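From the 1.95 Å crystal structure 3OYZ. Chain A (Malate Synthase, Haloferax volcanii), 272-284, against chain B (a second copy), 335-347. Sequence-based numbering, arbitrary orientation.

Chain A 272-284: LPPKTGSWLLDAD
Chain B 335-347: GLTSYVPSMDDIV

The peptide bond between Gly A277 and Ser A278 is cis, and it lies just where chain A enters an antiparallel pairing with chain B. Gly A277 has phi/psi 133/-165, a positive phi that by itself favours glycine; an ideal CB there would lie 2.0 Å from Ser A278 CB, a clash. Ser A278 follows at 178/120 with chi1 t, and its O accepts from Val B340 N at 2.8 Å (N-H...O angle 143°).

From there the chains run as extended strands, 279-281 against 337-339, their N-to-C directions 159° apart and their axes 4.7 Å apart at closest approach. Leu A280 and Ser B338 form the hydrogen-bonded pair (CA-CA 5.3 Å): Leu A280 N donates to Ser B338 O at 2.8 Å and 165°, and Ser B338 N to Leu A280 O at 3.1 Å and 155°. The flanking non-hydrogen-bonded pairs are Trp A279 with Tyr B339 (CA-CA 4.5 Å) and Leu A281 with Thr B337 (4.8 Å). There CA-H groups approach carbonyls, as in Thr B337 CA to Leu A280 O, 3.2 Å. The ladder frays at Asp A282, whose N reaches Leu B336 O at 2.9 Å but only 129°, a weak bond.

Trp A279 (chi1 -80°, chi2 87°) and Tyr B339 (chi1 -173°, chi2 57°) share one sheet face with Leu A281 and Thr B337. Tyr B339 CB sits 4.1 Å from the centroid of the indole six-membered ring, 3° off its normal, so a CH-pi contact is well supported. The five-membered ring and the tyrosine ring are oblique, with planes at 45° and centroids 4.6 Å apart. On the opposite face, Leu A280 (m, t) packs its CD1 3.7 Å from Val B340 CG2 (chi1 t). Beyond the strand, Ala A283 CB meets Leu B336 CD1 at 3.8 Å.

Toward the N-terminal end of the chain A stretch, the partner is a helix start. Met B343 N donates to Pro A274 O at 3.0 Å and 161°, while Ser B342 (chi1 p) caps the helix: its OG accepts from Asp B345 N at 2.8 Å and 170°. Asp B345 OD2 in turn accepts from Ser B342 N at 2.9 Å. Pro A273, in an extended -66/158 conformation with C-gamma endo pucker, places CG 3.8 Å from Met B343 SD. One water joins the chains, donating to Lys A275 O at 3.1 Å and accepting from Asp B344 N at 2.8 Å. Together the stretches bury 936 Å².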

ATOM      1  N   LEU A 272      -4.841 -23.870  -9.357  1.00 46.77           N
ATOM      2  CA  LEU A 272      -4.772 -25.291  -9.042  1.00 48.55           C
ATOM      3  C   LEU A 272      -3.321 -25.716  -8.828  1.00 48.11           C
ATOM      4  O   LEU A 272      -2.426 -25.360  -9.583  1.00 48.47           O
ATOM      5  CB  LEU A 272      -5.493 -26.101 -10.126  1.00 46.79           C
ATOM      6  CG  LEU A 272      -6.983 -25.775 -10.314  1.00 48.15           C
ATOM      7  CD1 LEU A 272      -7.581 -26.675 -11.359  1.00 49.55           C
ATOM      8  CD2 LEU A 272      -7.851 -25.828  -9.062  1.00 52.20           C
ATOM      9  N   PRO A 273      -3.043 -26.440  -7.744  1.00 50.13           N
ATOM     10  CA  PRO A 273      -1.645 -26.832  -7.592  1.00 51.25           C
ATOM     11  C   PRO A 273      -1.160 -27.818  -8.682  1.00 53.40           C
ATOM     12  O   PRO A 273      -1.968 -28.452  -9.349  1.00 51.80           O
ATOM     13  CB  PRO A 273      -1.596 -27.418  -6.176  1.00 51.96           C
ATOM     14  CG  PRO A 273      -3.011 -27.748  -5.800  1.00 50.05           C
ATOM     15  CD  PRO A 273      -3.933 -26.972  -6.693  1.00 50.72           C
ATOM     16  N   PRO A 274       0.150 -27.919  -8.934  1.00 55.64           N
ATOM     17  CA  PRO A 274       0.564 -28.787 -10.034  1.00 57.66           C
ATOM     18  C   PRO A 274       0.416 -30.319  -9.814  1.00 59.57           C
ATOM     19  O   PRO A 274       0.289 -30.818  -8.676  1.00 57.34           O
ATOM     20  CB  PRO A 274       2.039 -28.396 -10.238  1.00 58.54           C
ATOM     21  CG  PRO A 274       2.172 -27.026  -9.563  1.00 58.54           C
ATOM     22  CD  PRO A 274       1.319 -27.244  -8.347  1.00 56.54           C
ATOM     23  N   LYS A 275       0.393 -31.022 -10.952  1.00 62.27           N
ATOM     24  CA  LYS A 275       0.393 -32.498 -11.006  1.00 65.14           C
ATOM     25  C   LYS A 275       1.624 -33.056 -10.290  1.00 65.41           C
ATOM     26  O   LYS A 275       1.511 -33.830  -9.334  1.00 66.48           O
ATOM     27  CB  LYS A 275       0.277 -33.023 -12.449  1.00 65.37           C
ATOM     28  CG  LYS A 275       0.023 -31.957 -13.541  1.00 70.08           C
ATOM     29  CD  LYS A 275      -1.032 -32.385 -14.570  1.00 72.05           C
ATOM     30  CE  LYS A 275      -0.506 -32.189 -15.984  1.00 75.77           C
ATOM     31  NZ  LYS A 275      -1.509 -31.509 -16.853  1.00 76.56           N
ATOM     32  N   THR A 276       2.807 -32.607 -10.701  1.00 66.12           N
ATOM     33  CA  THR A 276       4.028 -32.991  -9.998  1.00 66.86           C
ATOM     34  C   THR A 276       4.997 -31.811 -10.024  1.00 66.54           C
ATOM     35  O   THR A 276       4.673 -30.694 -10.443  1.00 66.96           O
ATOM     36  CB  THR A 276       4.740 -34.204 -10.685  1.00 67.44           C
ATOM     37  OG1 THR A 276       4.912 -33.913 -12.076  1.00 68.67           O
ATOM     38  CG2 THR A 276       3.966 -35.524 -10.536  1.00 68.57           C
ATOM     39  N   GLY A 277       6.201 -32.077  -9.548  1.00 66.66           N
ATOM     40  CA  GLY A 277       7.409 -31.463 -10.112  1.00 66.33           C
ATOM     41  C   GLY A 277       7.972 -31.086  -8.776  1.00 66.55           C
ATOM     42  O   GLY A 277       7.447 -31.587  -7.770  1.00 67.46           O
ATOM     43  N   SER A 278       8.969 -30.205  -8.727  1.00 65.64           N
ATOM     44  CA  SER A 278       9.604 -29.581  -9.871  1.00 64.82           C
ATOM     45  C   SER A 278      10.639 -28.643  -9.238  1.00 64.50           C
ATOM     46  O   SER A 278      10.287 -27.835  -8.372  1.00 63.27           O
ATOM     47  CB  SER A 278       8.518 -28.897 -10.694  1.00 64.14           C
ATOM     48  OG  SER A 278       9.050 -27.931 -11.561  1.00 66.90           O
ATOM     49  N   TRP A 279      11.921 -28.835  -9.549  1.00 62.67           N
ATOM     50  CA  TRP A 279      13.002 -28.007  -9.017  1.00 63.13           C
ATOM     51  C   TRP A 279      13.366 -26.916 -10.017  1.00 64.81           C
ATOM     52  O   TRP A 279      13.358 -27.169 -11.212  1.00 65.57           O
ATOM     53  CB  TRP A 279      14.229 -28.856  -8.665  1.00 62.51           C
ATOM     54  CG  TRP A 279      14.144 -29.592  -7.340  1.00 58.04           C
ATOM     55  CD1 TRP A 279      13.588 -30.824  -7.124  1.00 51.10           C
ATOM     56  CD2 TRP A 279      14.609 -29.126  -6.049  1.00 55.27           C
ATOM     57  NE1 TRP A 279      13.712 -31.170  -5.787  1.00 54.57           N
ATOM     58  CE2 TRP A 279      14.331 -30.146  -5.110  1.00 55.72           C
ATOM     59  CE3 TRP A 279      15.257 -27.960  -5.607  1.00 55.93           C
ATOM     60  CZ2 TRP A 279      14.629 -30.008  -3.735  1.00 56.69           C
ATOM     61  CZ3 TRP A 279      15.581 -27.837  -4.272  1.00 57.81           C
ATOM     62  CH2 TRP A 279      15.275 -28.863  -3.343  1.00 57.10           C
ATOM     63  N   LEU A 280      13.651 -25.695  -9.577  1.00 67.61           N
ATOM     64  CA  LEU A 280      14.025 -24.637 -10.513  1.00 70.69           C
ATOM     65  C   LEU A 280      15.422 -24.156 -10.167  1.00 72.49           C
ATOM     66  O   LEU A 280      15.798 -24.137  -8.990  1.00 71.65           O
ATOM     67  CB  LEU A 280      13.024 -23.469 -10.527  1.00 71.02           C
ATOM     68  CG  LEU A 280      11.556 -23.838 -10.761  1.00 73.55           C
ATOM     69  CD1 LEU A 280      10.612 -22.680 -10.420  1.00 78.33           C
ATOM     70  CD2 LEU A 280      11.305 -24.320 -12.191  1.00 75.68           C
ATOM     71  N   LEU A 281      16.178 -23.790 -11.202  1.00 75.74           N
ATOM     72  CA  LEU A 281      17.516 -23.227 -11.029  1.00 79.49           C
ATOM     73  C   LEU A 281      17.525 -21.815 -11.578  1.00 81.83           C
ATOM     74  O   LEU A 281      17.177 -21.600 -12.743  1.00 81.78           O
ATOM     75  CB  LEU A 281      18.606 -24.071 -11.700  1.00 79.45           C
ATOM     76  CG  LEU A 281      20.045 -23.705 -11.298  1.00 80.58           C
ATOM     77  CD1 LEU A 281      20.396 -24.034  -9.841  1.00 79.28           C
ATOM     78  CD2 LEU A 281      21.074 -24.334 -12.242  1.00 80.70           C
ATOM     79  N   ASP A 282      17.919 -20.878 -10.717  1.00 85.21           N
ATOM     80  CA  ASP A 282      17.610 -19.464 -10.929  1.00 89.02           C
ATOM     81  C   ASP A 282      18.801 -18.644 -11.420  1.00 90.99           C
ATOM     82  O   ASP A 282      18.640 -17.442 -11.673  1.00 91.12           O
ATOM     83  CB  ASP A 282      16.947 -18.802  -9.701  1.00 89.33           C
ATOM     84  CG  ASP A 282      15.463 -19.202  -9.501  1.00 91.13           C
ATOM     85  OD1 ASP A 282      14.611 -18.974 -10.404  1.00 87.07           O
ATOM     86  OD2 ASP A 282      15.158 -19.736  -8.401  1.00 90.62           O
ATOM     87  N   ALA A 283      19.968 -19.276 -11.567  1.00 92.59           N
ATOM     88  CA  ALA A 283      21.094 -18.571 -12.190  1.00 94.52           C
ATOM     89  C   ALA A 283      20.884 -18.458 -13.708  1.00 95.32           C
ATOM     90  O   ALA A 283      20.628 -19.457 -14.387  1.00 95.14           O
ATOM     91  CB  ALA A 283      22.453 -19.168 -11.808  1.00 94.06           C
ATOM     92  N   ASP A 284      20.970 -17.222 -14.202  1.00 96.56           N
ATOM     93  CA  ASP A 284      20.343 -16.780 -15.454  1.00 97.28           C
ATOM     94  C   ASP A 284      19.109 -17.564 -15.906  1.00 96.89           C
ATOM     95  O   ASP A 284      17.984 -17.132 -15.662  1.00 96.54           O
ATOM     96  CB  ASP A 284      21.370 -16.631 -16.581  1.00 97.78           C
ATOM     97  CG  ASP A 284      22.100 -15.301 -16.513  1.00 99.40           C
ATOM     98  OD1 ASP A 284      22.033 -14.531 -17.497  1.00100.26           O
ATOM     99  OD2 ASP A 284      22.715 -15.000 -15.466  1.00 99.57           O
TER
ATOM    100  N   GLY B 335      20.601 -20.594  -2.325  1.00 81.03           N
ATOM    101  CA  GLY B 335      20.251 -19.269  -2.813  1.00 78.82           C
ATOM    102  C   GLY B 335      19.706 -19.293  -4.234  1.00 77.36           C
ATOM    103  O   GLY B 335      18.937 -18.408  -4.597  1.00 76.30           O
ATOM    104  N   LEU B 336      20.064 -20.294  -5.042  1.00 76.03           N
ATOM    105  CA  LEU B 336      19.628 -20.315  -6.447  1.00 74.71           C
ATOM    106  C   LEU B 336      18.526 -21.318  -6.825  1.00 72.95           C
ATOM    107  O   LEU B 336      17.837 -21.150  -7.836  1.00 72.06           O
ATOM    108  CB  LEU B 336      20.825 -20.438  -7.405  1.00 75.66           C
ATOM    109  CG  LEU B 336      21.938 -19.380  -7.409  1.00 76.18           C
ATOM    110  CD1 LEU B 336      23.127 -19.925  -8.197  1.00 75.46           C
ATOM    111  CD2 LEU B 336      21.459 -18.010  -7.940  1.00 78.05           C
ATOM    112  N   THR B 337      18.360 -22.365  -6.023  1.00 70.69           N
ATOM    113  CA  THR B 337      17.306 -23.331  -6.269  1.00 69.44           C
ATOM    114  C   THR B 337      16.001 -22.991  -5.538  1.00 68.16           C
ATOM    115  O   THR B 337      16.015 -22.325  -4.505  1.00 69.18           O
ATOM    116  CB  THR B 337      17.750 -24.725  -5.842  1.00 69.66           C
ATOM    117  OG1 THR B 337      18.084 -24.691  -4.448  1.00 70.72           O
ATOM    118  CG2 THR B 337      18.977 -25.114  -6.636  1.00 70.25           C
ATOM    119  N   SER B 338      14.874 -23.443  -6.076  1.00 65.29           N
ATOM    120  CA  SER B 338      13.641 -23.562  -5.302  1.00 62.86           C
ATOM    121  C   SER B 338      12.880 -24.800  -5.745  1.00 61.18           C
ATOM    122  O   SER B 338      13.068 -25.279  -6.862  1.00 62.63           O
ATOM    123  CB  SER B 338      12.757 -22.323  -5.464  1.00 63.40           C
ATOM    124  OG  SER B 338      12.794 -21.851  -6.792  1.00 60.75           O
ATOM    125  N   TYR B 339      12.043 -25.329  -4.864  1.00 56.75           N
ATOM    126  CA  TYR B 339      11.163 -26.408  -5.209  1.00 53.57           C
ATOM    127  C   TYR B 339       9.729 -25.893  -5.374  1.00 54.31           C
ATOM    128  O   TYR B 339       9.298 -24.976  -4.655  1.00 53.69           O
ATOM    129  CB  TYR B 339      11.202 -27.392  -4.056  1.00 52.09           C
ATOM    130  CG  TYR B 339      10.452 -28.630  -4.368  1.00 51.67           C
ATOM    131  CD1 TYR B 339      10.787 -29.381  -5.500  1.00 56.80           C
ATOM    132  CD2 TYR B 339       9.438 -29.084  -3.539  1.00 51.95           C
ATOM    133  CE1 TYR B 339      10.141 -30.556  -5.812  1.00 53.94           C
ATOM    134  CE2 TYR B 339       8.769 -30.249  -3.844  1.00 52.39           C
ATOM    135  CZ  TYR B 339       9.142 -30.975  -4.978  1.00 56.97           C
ATOM    136  OH  TYR B 339       8.520 -32.139  -5.339  1.00 57.19           O
ATOM    137  N   VAL B 340       8.974 -26.525  -6.263  1.00 52.43           N
ATOM    138  CA  VAL B 340       7.606 -26.143  -6.585  1.00 52.45           C
ATOM    139  C   VAL B 340       6.796 -27.400  -6.357  1.00 53.07           C
ATOM    140  O   VAL B 340       6.692 -28.242  -7.254  1.00 52.69           O
ATOM    141  CB  VAL B 340       7.463 -25.663  -8.039  1.00 51.83           C
ATOM    142  CG1 VAL B 340       5.990 -25.492  -8.436  1.00 52.16           C
ATOM    143  CG2 VAL B 340       8.179 -24.347  -8.241  1.00 50.39           C
ATOM    144  N   PRO B 341       6.195 -27.520  -5.165  1.00 53.02           N
ATOM    145  CA  PRO B 341       5.576 -28.776  -4.792  1.00 53.46           C
ATOM    146  C   PRO B 341       4.274 -29.063  -5.525  1.00 54.86           C
ATOM    147  O   PRO B 341       3.617 -28.176  -6.067  1.00 54.08           O
ATOM    148  CB  PRO B 341       5.356 -28.620  -3.287  1.00 53.72           C
ATOM    149  CG  PRO B 341       5.211 -27.161  -3.103  1.00 52.34           C
ATOM    150  CD  PRO B 341       6.185 -26.554  -4.052  1.00 52.87           C
ATOM    151  N   SER B 342       3.933 -30.345  -5.563  1.00 54.70           N
ATOM    152  CA  SER B 342       2.808 -30.855  -6.324  1.00 54.87           C
ATOM    153  C   SER B 342       1.698 -30.864  -5.283  1.00 54.63           C
ATOM    154  O   SER B 342       1.979 -30.727  -4.088  1.00 52.89           O
ATOM    155  CB  SER B 342       3.109 -32.321  -6.674  1.00 55.15           C
ATOM    156  OG  SER B 342       3.034 -33.137  -5.501  1.00 53.97           O
ATOM    157  N   MET B 343       0.463 -31.128  -5.697  1.00 56.18           N
ATOM    158  CA  MET B 343      -0.579 -31.320  -4.695  1.00 58.57           C
ATOM    159  C   MET B 343      -0.247 -32.392  -3.648  1.00 59.96           C
ATOM    160  O   MET B 343      -0.452 -32.185  -2.442  1.00 59.63           O
ATOM    161  CB  MET B 343      -1.948 -31.572  -5.336  1.00 59.09           C
ATOM    162  CG  MET B 343      -3.057 -31.467  -4.275  1.00 60.49           C
ATOM    163  SD  MET B 343      -4.699 -31.034  -4.887  1.00 67.21           S
ATOM    164  CE  MET B 343      -5.088 -32.362  -6.025  1.00 67.88           C
ATOM    165  N   ASP B 344       0.302 -33.520  -4.105  1.00 61.52           N
ATOM    166  CA  ASP B 344       0.831 -34.562  -3.216  1.00 62.35           C
ATOM    167  C   ASP B 344       1.902 -34.129  -2.228  1.00 62.00           C
ATOM    168  O   ASP B 344       1.861 -34.490  -1.055  1.00 61.75           O
ATOM    169  CB  ASP B 344       1.390 -35.718  -4.047  1.00 63.73           C
ATOM    170  CG  ASP B 344       0.435 -36.884  -4.103  1.00 66.78           C
ATOM    171  OD1 ASP B 344      -0.112 -37.250  -3.033  1.00 70.01           O
ATOM    172  OD2 ASP B 344       0.254 -37.420  -5.218  1.00 70.41           O
ATOM    173  N   ASP B 345       2.883 -33.371  -2.709  1.00 62.28           N
ATOM    174  CA  ASP B 345       3.905 -32.811  -1.831  1.00 62.34           C
ATOM    175  C   ASP B 345       3.329 -31.990  -0.661  1.00 61.72           C
ATOM    176  O   ASP B 345       3.726 -32.168   0.499  1.00 62.12           O
ATOM    177  CB  ASP B 345       4.859 -31.946  -2.652  1.00 62.25           C
ATOM    178  CG  ASP B 345       5.745 -32.760  -3.567  1.00 65.88           C
ATOM    179  OD1 ASP B 345       6.303 -33.780  -3.094  1.00 66.35           O
ATOM    180  OD2 ASP B 345       5.881 -32.363  -4.746  1.00 69.52           O
ATOM    181  N   ILE B 346       2.375 -31.112  -0.983  1.00 60.06           N
ATOM    182  CA  ILE B 346       1.701 -30.272   0.018  1.00 57.21           C
ATOM    183  C   ILE B 346       1.053 -31.064   1.168  1.00 55.95           C
ATOM    184  O   ILE B 346       1.358 -30.828   2.352  1.00 53.96           O
ATOM    185  CB  ILE B 346       0.678 -29.286  -0.619  1.00 56.16           C
ATOM    186  CG1 ILE B 346       1.425 -28.156  -1.345  1.00 53.79           C
ATOM    187  CG2 ILE B 346      -0.204 -28.717   0.468  1.00 52.70           C
ATOM    188  CD1 ILE B 346       0.748 -27.729  -2.613  1.00 52.67           C
ATOM    189  N   VAL B 347       0.199 -32.015   0.815  1.00 54.41           N
ATOM    190  CA  VAL B 347      -0.322 -32.932   1.825  1.00 57.24           C
ATOM    191  C   VAL B 347       0.768 -33.631   2.670  1.00 59.05           C
ATOM    192  O   VAL B 347       0.618 -33.777   3.888  1.00 60.62           O
ATOM    193  CB  VAL B 347      -1.147 -34.023   1.118  1.00 58.07           C
ATOM    194  CG1 VAL B 347      -1.796 -34.932   2.155  1.00 54.22           C
ATOM    195  CG2 VAL B 347      -2.124 -33.391   0.090  1.00 55.20           C
TER
HETATM  196  O   HOH W   1      -0.050 -34.427  -6.761  1.00 71.49           O